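Ribonucleoside-diphosphate reductase subunit beta (Clostridium botulinum, PDB 6ZJK) probably supplies the di-iron, radical-generating subunit of a class I ribonucleotide reductase, which turns ribonucleoside diphosphates into deoxyribonucleotides for DNA synthesis. Local coordinates at residues L103-S108 and E172-I177; D162-R165 and L170-R173. One frame throughout, in Å; residues are numbered along the deposited sequence.

Contact 1 of 2, residues L103-S108 and E172-I177. With FE (Fe (III) ion), chain H.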
loop_
_atom_site.group_PDB
_atom_site.type_symbol
_atom_site.label_atom_id
_atom_site.label_comp_id
_atom_site.label_asym_id
_atom_site.label_seq_id
_atom_site.Cartn_x
_atom_site.Cartn_y
_atom_site.Cartn_z
ATOM N N LEU A 103 10.972 17.231 1.407
ATOM C CA LEU A 103 9.685 16.590 1.181
ATOM C C LEU A 103 9.858 15.122 0.771
ATOM O O LEU A 103 9.082 14.255 1.204
ATOM C CB LEU A 103 8.897 17.371 0.126
ATOM C CG LEU A 103 8.548 18.831 0.444
ATOM C CD1 LEU A 103 7.588 19.420 -0.593
ATOM C CD2 LEU A 103 7.992 19.011 1.869
ATOM N N ASN A 104 10.901 14.816 -0.007
ATOM C CA ASN A 104 11.170 13.424 -0.385
ATOM C C ASN A 104 11.490 12.579 0.837
ATOM O O ASN A 104 11.121 11.401 0.902
ATOM C CB ASN A 104 12.335 13.348 -1.393
ATOM C CG ASN A 104 12.515 11.940 -1.995
ATOM O OD1 ASN A 104 11.606 11.380 -2.611
ATOM N ND2 ASN A 104 13.694 11.378 -1.820
ATOM N N PHE A 105 12.190 13.154 1.808
ATOM C CA PHE A 105 12.396 12.455 3.066
ATOM C C PHE A 105 11.064 12.206 3.779
ATOM O O PHE A 105 10.844 11.116 4.327
ATOM C CB PHE A 105 13.345 13.254 3.965
ATOM C CG PHE A 105 13.241 12.876 5.409
ATOM C CD1 PHE A 105 13.997 11.828 5.915
ATOM C CD2 PHE A 105 12.349 13.538 6.261
ATOM C CE1 PHE A 105 13.888 11.468 7.251
ATOM C CE2 PHE A 105 12.230 13.172 7.580
ATOM C CZ PHE A 105 12.998 12.146 8.083
ATOM N N LEU A 106 10.146 13.161 3.740
ATOM C CA LEU A 106 8.870 13.029 4.444
ATOM C C LEU A 106 8.010 11.870 3.936
ATOM O O LEU A 106 7.603 11.062 4.666
ATOM C CB LEU A 106 8.105 14.331 4.456
ATOM C CG LEU A 106 8.648 15.495 5.250
ATOM C CD1 LEU A 106 7.718 16.647 5.259
ATOM C CD2 LEU A 106 9.177 15.185 6.603
ATOM N N ASP A 107 7.805 11.829 2.649
ATOM C CA ASP A 107 7.065 10.799 2.031
ATOM C C ASP A 107 7.780 9.447 2.150
ATOM O O ASP A 107 7.137 8.470 2.263
ATOM C CB ASP A 107 6.751 11.130 0.612
ATOM C CG ASP A 107 5.643 12.141 0.465
ATOM O OD1 ASP A 107 4.579 12.008 1.026
ATOM O OD2 ASP A 107 5.809 13.069 -0.266
ATOM N N SER A 108 9.104 9.415 2.151
ATOM C CA SER A 108 9.807 8.191 2.303
ATOM C C SER A 108 9.566 7.615 3.667
ATOM O O SER A 108 9.323 6.482 3.782
ATOM C CB SER A 108 11.303 8.340 2.007
ATOM O OG SER A 108 11.531 8.522 0.650
ATOM N N GLU A 172 19.372 17.537 11.053
ATOM C CA GLU A 172 18.819 17.418 12.392
ATOM C C GLU A 172 17.314 17.324 12.377
ATOM O O GLU A 172 16.768 16.629 13.158
ATOM C CB GLU A 172 19.300 18.510 13.334
ATOM C CG GLU A 172 20.773 18.441 13.718
ATOM C CD GLU A 172 21.150 17.316 14.667
ATOM O OE1 GLU A 172 20.380 17.000 15.606
ATOM O OE2 GLU A 172 22.238 16.729 14.463
ATOM N N ARG A 173 16.662 18.037 11.487
ATOM C CA ARG A 173 15.232 17.978 11.340
ATOM C C ARG A 173 14.851 16.543 11.072
ATOM O O ARG A 173 14.071 15.958 11.799
ATOM C CB ARG A 173 14.791 18.832 10.186
ATOM C CG ARG A 173 14.432 20.241 10.530
ATOM C CD ARG A 173 13.316 20.780 9.655
ATOM N NE ARG A 173 12.013 20.637 10.271
ATOM C CZ ARG A 173 10.885 21.024 9.733
ATOM N NH1 ARG A 173 9.789 20.848 10.386
ATOM N NH2 ARG A 173 10.823 21.586 8.581
ATOM N N ASN A 174 15.490 15.949 10.084
ATOM C CA ASN A 174 15.268 14.573 9.709
ATOM C C ASN A 174 15.397 13.641 10.870
ATOM O O ASN A 174 14.547 12.857 11.107
ATOM C CB ASN A 174 16.179 14.173 8.584
ATOM C CG ASN A 174 15.750 14.734 7.270
ATOM O OD1 ASN A 174 14.847 15.499 7.199
ATOM N ND2 ASN A 174 16.409 14.356 6.236
ATOM N N LYS A 175 16.419 13.775 11.656
ATOM C CA LYS A 175 16.562 12.913 12.787
ATOM C C LYS A 175 15.479 13.104 13.801
ATOM O O LYS A 175 15.037 12.180 14.400
ATOM C CB LYS A 175 17.879 13.179 13.432
ATOM C CG LYS A 175 18.995 12.467 12.750
ATOM C CD LYS A 175 20.242 13.289 12.825
ATOM C CE LYS A 175 20.969 13.090 14.122
ATOM N NZ LYS A 175 22.402 13.382 13.959
ATOM N N PHE A 176 15.089 14.329 14.029
ATOM C CA PHE A 176 14.036 14.601 14.961
ATOM C C PHE A 176 12.762 13.902 14.535
ATOM O O PHE A 176 12.224 13.145 15.250
ATOM C CB PHE A 176 13.778 16.092 15.018
ATOM C CG PHE A 176 12.619 16.479 15.875
ATOM C CD1 PHE A 176 12.706 16.414 17.231
ATOM C CD2 PHE A 176 11.453 16.899 15.327
ATOM C CE1 PHE A 176 11.650 16.750 18.020
ATOM C CE2 PHE A 176 10.390 17.234 16.106
ATOM C CZ PHE A 176 10.496 17.173 17.453
ATOM N N ILE A 177 12.350 14.123 13.319
ATOM C CA ILE A 177 11.079 13.591 12.853
ATOM C C ILE A 177 11.091 12.064 12.850
ATOM O O ILE A 177 10.122 11.426 13.277
ATOM C CB ILE A 177 10.753 14.169 11.465
ATOM C CG1 ILE A 177 10.460 15.673 11.588
ATOM C CG2 ILE A 177 9.590 13.427 10.843
ATOM C CD1 ILE A 177 10.297 16.414 10.254
HETATM FE FE FE H . 2.485 12.608 0.673
HETATM O O HOH W 1 0.179 13.109 1.182
#
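The flat amide of N174 lies on the phenyl ring of F105, and this stack carries most of the meeting between 103-108, on helix 90-118, and 172-177, on helix 168-186. Taken in order along 172-177, N174 is the first residue to touch the other segment. Its amide plane is only 11° from that of the ring, so the two groups lie almost face to face. OD1 of N174 sits over the rim of the ring, 3.3 Å from CD2 of F105, while ND2 of N174 lies 3.5 Å from CD1 of F105. The same face receives a CH-pi contact, with CB of N174 standing 3.9 Å from the centroid of the F105 ring. F105 turns its CG away from its own backbone N (chi1 160°), which carries the ring out toward helix 168-186; F29 of the second subunit meets that ring edge-to-face.

One turn further on comes I177, and here the contact becomes wholly apolar. Its CG2 approaches the edge of the phenyl ring, 4.2 Å from CE2 of F105. Its other branch ends in CD1, which rests 4.0 Å from CD2 of L106, the two side chains crossing at about a right angle. Y207 of helix 190-220 packs on both L106 and I177.

No hydrogen bond joins the segments, whose axes run nearly parallel, 16° apart, with a closest approach of 11.1 Å. On helix 90-118 the next residue after L106 is D107, whose OD1 binds an iron(III) ion at 2.2 Å, with E137 and H140 completing the protein ligands of that ion. Side-chain packing between near-parallel helices, beside a carboxylate- and histidine-bound iron pair, is characteristic of the ferritin-like helical bundle of ribonucleotide reductase R2 proteins.

Contact 2 of 2, residues D162-R165 and L170-R173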
loop_
_atom_site.group_PDB
_atom_site.type_symbol
_atom_site.label_atom_id
_atom_site.label_comp_id
_atom_site.label_asym_id
_atom_site.label_seq_id
_atom_site.Cartn_x
_atom_site.Cartn_y
_atom_site.Cartn_z
ATOM N N ASP A 162 20.927 14.540 -2.351
ATOM C CA ASP A 162 21.850 14.433 -1.222
ATOM C C ASP A 162 21.940 15.719 -0.394
ATOM O O ASP A 162 22.853 15.852 0.427
ATOM C CB ASP A 162 23.255 14.064 -1.708
ATOM C CG ASP A 162 23.394 12.592 -2.054
ATOM O OD1 ASP A 162 22.664 11.763 -1.479
ATOM O OD2 ASP A 162 24.235 12.261 -2.909
ATOM N N GLN A 163 20.993 16.641 -0.558
ATOM C CA GLN A 163 21.188 17.916 0.120
ATOM C C GLN A 163 21.236 17.745 1.638
ATOM O O GLN A 163 22.008 18.432 2.325
ATOM C CB GLN A 163 20.074 18.874 -0.308
ATOM C CG GLN A 163 20.277 20.309 0.045
ATOM C CD GLN A 163 21.125 21.083 -0.936
ATOM O OE1 GLN A 163 21.506 22.215 -0.657
ATOM N NE2 GLN A 163 21.424 20.484 -2.093
ATOM N N TRP A 164 20.604 16.705 2.202
ATOM C CA TRP A 164 20.639 16.425 3.635
ATOM C C TRP A 164 22.003 15.961 4.123
ATOM O O TRP A 164 22.270 16.046 5.329
ATOM C CB TRP A 164 19.584 15.362 4.004
ATOM C CG TRP A 164 19.842 13.994 3.425
ATOM C CD1 TRP A 164 19.481 13.546 2.186
ATOM C CD2 TRP A 164 20.525 12.902 4.064
ATOM N NE1 TRP A 164 19.897 12.241 2.011
ATOM C CE2 TRP A 164 20.542 11.825 3.146
ATOM C CE3 TRP A 164 21.132 12.734 5.315
ATOM C CZ2 TRP A 164 21.130 10.600 3.446
ATOM C CZ3 TRP A 164 21.718 11.517 5.612
ATOM C CH2 TRP A 164 21.713 10.464 4.679
ATOM N N ARG A 165 22.862 15.449 3.237
ATOM C CA ARG A 165 24.208 15.074 3.652
ATOM C C ARG A 165 25.137 16.268 3.814
ATOM O O ARG A 165 26.234 16.104 4.359
ATOM C CB ARG A 165 24.837 14.085 2.656
ATOM C CG ARG A 165 24.011 12.802 2.432
ATOM C CD ARG A 165 24.733 11.834 1.487
ATOM N NE ARG A 165 24.037 10.553 1.423
ATOM C CZ ARG A 165 24.305 9.512 2.211
ATOM N NH1 ARG A 165 25.277 9.589 3.119
ATOM N NH2 ARG A 165 23.597 8.393 2.095
ATOM N N LEU A 170 19.053 20.558 7.899
ATOM C CA LEU A 170 18.211 19.572 7.275
ATOM C C LEU A 170 18.409 18.225 7.910
ATOM O O LEU A 170 17.480 17.545 8.199
ATOM C CB LEU A 170 18.396 19.551 5.796
ATOM C CG LEU A 170 17.639 18.493 5.022
ATOM C CD1 LEU A 170 16.198 18.446 5.429
ATOM C CD2 LEU A 170 17.763 18.660 3.552
ATOM N N LEU A 171 19.621 17.874 8.200
ATOM C CA LEU A 171 19.866 16.630 8.846
ATOM C C LEU A 171 19.245 16.535 10.220
ATOM O O LEU A 171 18.660 15.561 10.532
ATOM C CB LEU A 171 21.342 16.385 8.951
ATOM C CG LEU A 171 21.862 14.972 8.928
ATOM C CD1 LEU A 171 22.957 14.796 9.908
ATOM C CD2 LEU A 171 20.801 13.966 9.209
ATOM N N GLU A 172 19.372 17.537 11.053
ATOM C CA GLU A 172 18.819 17.418 12.392
ATOM C C GLU A 172 17.314 17.324 12.377
ATOM O O GLU A 172 16.768 16.629 13.158
ATOM C CB GLU A 172 19.300 18.510 13.334
ATOM C CG GLU A 172 20.773 18.441 13.718
ATOM C CD GLU A 172 21.150 17.316 14.667
ATOM O OE1 GLU A 172 20.380 17.000 15.606
ATOM O OE2 GLU A 172 22.238 16.729 14.463
ATOM N N ARG A 173 16.662 18.037 11.487
ATOM C CA ARG A 173 15.232 17.978 11.340
ATOM C C ARG A 173 14.851 16.543 11.072
ATOM O O ARG A 173 14.071 15.958 11.799
ATOM C CB ARG A 173 14.791 18.832 10.186
ATOM C CG ARG A 173 14.432 20.241 10.530
ATOM C CD ARG A 173 13.316 20.780 9.655
ATOM N NE ARG A 173 12.013 20.637 10.271
ATOM C CZ ARG A 173 10.885 21.024 9.733
ATOM N NH1 ARG A 173 9.789 20.848 10.386
ATOM N NH2 ARG A 173 10.823 21.586 8.581
#
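Apolar packing between W164 and the leucine pair L170 and L171 accounts for most of the touch between these segments. L170 sends its CD2 methyl against the backbone of W164, 3.6 Å from CA of W164, and the same methyl lies 3.8 Å from CB of W164. L171 works further out on the indole: its CD2 comes to the edge of the ring, close to the ring plane, 4.1 Å from CE3 of W164. CB of L171 also packs near the main chain, 3.8 Å from O of W164. With chi1 at 66°, the indole is tucked between the backbone N and carbonyl carbon of W164, and F29 of the second subunit meets it edge-to-face. The aliphatic part of R165 covers one face of the indole, CG lying over its centre.

No hydrogen bond or salt bridge joins the two segments; the polar bonds lie within 162-165 or run to residues outside. A weak salt bridge, 3.4 Å from NE of R165 to OD1 of D162, reaches the guanidinium group at its edge and in its plane, while CZ2 of W164 lies against a face of that group. D162 also pairs through OD2 with R35 and R53 of the second subunit.

D167 OD1 accepts a hydrogen bond from N of L170 near the start of helix 168-186. The result is a tight turn between two consecutive helices, in which the short, weakly bonded helix 163-166 packs against the first turn of a long bundle helix at the subunit interface.

How the contacts relate
Contacts 1 and 2 follow one another on helix 168-186, sharing E172 and R173, and their centres are about 8 Å apart. Contact 2 lies at the beginning of that helix, joining it to the adjacent short helix 163-166; contact 1 starts two residues later and reaches back along the chain to helix 90-118. They meet directly where ND2 of N174 packs 4.0 Å from CB of W164. Contact 1 lies deeper, its centre about 11 Å from the centre of the chain, against about 18 Å for that of contact 2. Both touch the second subunit, and F29 of that subunit meets an aromatic ring in each. One helix thus connects a local corner, the dimer interface and the iron-bearing bundle.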